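Local coordinates for factor H binding protein (Treponema denticola, PDB 3R15) that binds the complement regulator factor H, probably as a surface lipoprotein that helps the spirochaete evade complement attack, at residues A[71-75]-A[85-89]. Residues are numbered along the deposited sequence.
Sequences GTSIA and KRFIP
A long-range arginine-to-backbone contact ties the loop that follows strand 63-67 to the junction of helix 80-86 and strand 87-91, in the alpha-beta fold of FhbB, whose two-stranded antiparallel sheet packs with its helices. The backbones stay well apart: the nearest CA pair, Ile-74 and Arg-86, is separated by 10.1 Å, so side chains bridge the gap. Segment 71-75 turns at Gly-71 (phi/psi 83/10) and then runs extended from Thr-72 to Ala-75. Arg-86, with chi1 to chi3 all t and chi4 at -179°, is fully stretched and presents both terminal nitrogens to successive carbonyls: NH2 donates to Thr-72 O at 3.0 Å (163°) and NH1 to Ser-73 O at 2.9 Å (160°). Arg-86 NE forms a salt bridge with Asp-67, so the guanidinium is held by two carbonyls and a carboxylate. Thr-72 OG1, hydrogen-bonded to Lys-69 O, lies over one guanidinium face, 2.9 Å from Arg-86 NH2, but the angle rules out a hydrogen bond. Beside these bonds, Ile-74 points its CB toward segment 85-89 and, with Val-47 and Leu-33, joins the hydrophobic core. Phe-87, chi1 m, starts sideways, yet its ring tip reaches that isoleucine: Phe-87 CZ lies 3.8 Å from Ile-74 CD1.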
ATOM      1  N   GLY A  71      -7.780   6.926   6.904  1.00 13.76           N
ATOM      2  CA  GLY A  71      -8.256   6.892   8.275  1.00 15.72           C
ATOM      3  C   GLY A  71      -9.126   5.687   8.596  1.00 15.36           C
ATOM      4  O   GLY A  71      -9.732   5.621   9.675  1.00 17.74           O
ATOM      5  N   THR A  72      -9.180   4.735   7.672  1.00 16.95           N
ATOM      6  CA  THR A  72      -9.949   3.514   7.891  1.00 16.73           C
ATOM      7  C   THR A  72      -9.048   2.295   8.104  1.00 18.20           C
ATOM      8  O   THR A  72      -7.864   2.294   7.735  1.00 15.84           O
ATOM      9  CB  THR A  72     -10.965   3.224   6.745  1.00 16.52           C
ATOM     10  OG1 THR A  72     -10.273   2.868   5.540  1.00 17.46           O
ATOM     11  CG2 THR A  72     -11.852   4.434   6.483  1.00 18.77           C
ATOM     12  N   SER A  73      -9.620   1.267   8.726  1.00 14.13           N
ATOM     13  CA  SER A  73      -8.923   0.004   8.953  1.00 16.56           C
ATOM     14  C   SER A  73      -8.926  -0.835   7.677  1.00 14.47           C
ATOM     15  O   SER A  73      -9.558  -0.473   6.681  1.00 16.83           O
ATOM     16  CB  SER A  73      -9.618  -0.769  10.076  1.00 17.05           C
ATOM     17  OG  SER A  73     -10.986  -1.009   9.742  1.00 19.25           O
ATOM     18  N   ILE A  74      -8.231  -1.969   7.718  1.00 16.01           N
ATOM     19  CA  ILE A  74      -8.308  -2.937   6.624  1.00 17.11           C
ATOM     20  C   ILE A  74      -8.749  -4.301   7.168  1.00 17.12           C
ATOM     21  O   ILE A  74      -8.213  -4.793   8.169  1.00 16.35           O
ATOM     22  CB  ILE A  74      -6.969  -3.128   5.892  1.00 17.75           C
ATOM     23  CG1 ILE A  74      -6.234  -1.800   5.696  1.00 17.55           C
ATOM     24  CG2 ILE A  74      -7.207  -3.830   4.561  1.00 18.12           C
ATOM     25  CD1 ILE A  74      -4.827  -1.979   5.143  1.00 17.75           C
ATOM     26  N   ALA A  75      -9.719  -4.926   6.504  1.00 18.81           N
ATOM     27  CA  ALA A  75     -10.284  -6.162   7.027  1.00 17.91           C
ATOM     28  C   ALA A  75      -9.438  -7.388   6.698  1.00 18.78           C
ATOM     29  O   ALA A  75      -8.808  -7.453   5.647  1.00 17.98           O
ATOM     30  CB  ALA A  75     -11.699  -6.348   6.500  1.00 19.71           C
ATOM     31  N   LYS A  85      -7.157  -0.996  -5.561  1.00 21.10           N
ATOM     32  CA  LYS A  85      -8.174   0.019  -5.796  1.00 22.88           C
ATOM     33  C   LYS A  85      -8.207   1.061  -4.694  1.00 23.85           C
ATOM     34  O   LYS A  85      -8.732   2.161  -4.887  1.00 23.89           O
ATOM     35  CB  LYS A  85      -9.558  -0.621  -5.935  1.00 21.11           C
ATOM     36  CG  LYS A  85      -9.756  -1.382  -7.242  1.00 29.98           C
ATOM     37  N   ARG A  86      -7.653   0.712  -3.536  1.00 18.91           N
ATOM     38  CA  ARG A  86      -7.626   1.636  -2.403  1.00 17.86           C
ATOM     39  C   ARG A  86      -6.291   2.352  -2.255  1.00 17.09           C
ATOM     40  O   ARG A  86      -6.245   3.543  -1.952  1.00 16.91           O
ATOM     41  CB  ARG A  86      -7.962   0.910  -1.093  1.00 17.42           C
ATOM     42  CG  ARG A  86      -7.756   1.787   0.133  1.00 15.52           C
ATOM     43  CD  ARG A  86      -8.191   1.119   1.441  1.00 20.30           C
ATOM     44  NE  ARG A  86      -7.743   1.921   2.575  1.00 17.04           N
ATOM     45  CZ  ARG A  86      -7.938   1.602   3.846  1.00 18.73           C
ATOM     46  NH1 ARG A  86      -8.592   0.485   4.162  1.00 18.32           N
ATOM     47  NH2 ARG A  86      -7.468   2.399   4.792  1.00 18.24           N
ATOM     48  N   PHE A  87      -5.205   1.621  -2.470  1.00 15.88           N
ATOM     49  CA  PHE A  87      -3.876   2.189  -2.272  1.00 16.68           C
ATOM     50  C   PHE A  87      -3.243   2.415  -3.632  1.00 16.58           C
ATOM     51  O   PHE A  87      -2.701   1.489  -4.244  1.00 20.35           O
ATOM     52  CB  PHE A  87      -3.033   1.270  -1.393  1.00 18.24           C
ATOM     53  CG  PHE A  87      -3.587   1.095  -0.004  1.00 18.35           C
ATOM     54  CD1 PHE A  87      -3.429   2.094   0.946  1.00 17.53           C
ATOM     55  CD2 PHE A  87      -4.284  -0.057   0.344  1.00 17.13           C
ATOM     56  CE1 PHE A  87      -3.938   1.952   2.227  1.00 17.79           C
ATOM     57  CE2 PHE A  87      -4.803  -0.218   1.618  1.00 18.28           C
ATOM     58  CZ  PHE A  87      -4.622   0.790   2.573  1.00 17.80           C
ATOM     59  N   ILE A  88      -3.324   3.658  -4.087  1.00 20.77           N
ATOM     60  CA  ILE A  88      -3.014   4.017  -5.460  1.00 21.08           C
ATOM     61  C   ILE A  88      -1.629   4.638  -5.562  1.00 20.81           C
ATOM     62  O   ILE A  88      -1.301   5.570  -4.827  1.00 22.16           O
ATOM     63  CB  ILE A  88      -4.049   5.028  -5.998  1.00 22.43           C
ATOM     64  CG1 ILE A  88      -5.468   4.495  -5.799  1.00 27.12           C
ATOM     65  CG2 ILE A  88      -3.783   5.336  -7.474  1.00 24.19           C
ATOM     66  CD1 ILE A  88      -5.809   3.326  -6.683  1.00 30.76           C
ATOM     67  N   PRO A  89      -0.807   4.126  -6.481  1.00 16.36           N
ATOM     68  CA  PRO A  89       0.516   4.734  -6.642  1.00 18.19           C
ATOM     69  C   PRO A  89       0.463   5.959  -7.550  1.00 21.80           C
ATOM     70  O   PRO A  89      -0.292   5.995  -8.530  1.00 24.42           O
ATOM     71  CB  PRO A  89       1.343   3.603  -7.258  1.00 22.81           C
ATOM     72  CG  PRO A  89       0.328   2.788  -8.042  1.00 23.33           C
ATOM     73  CD  PRO A  89      -0.977   2.900  -7.280  1.00 21.48           C
TER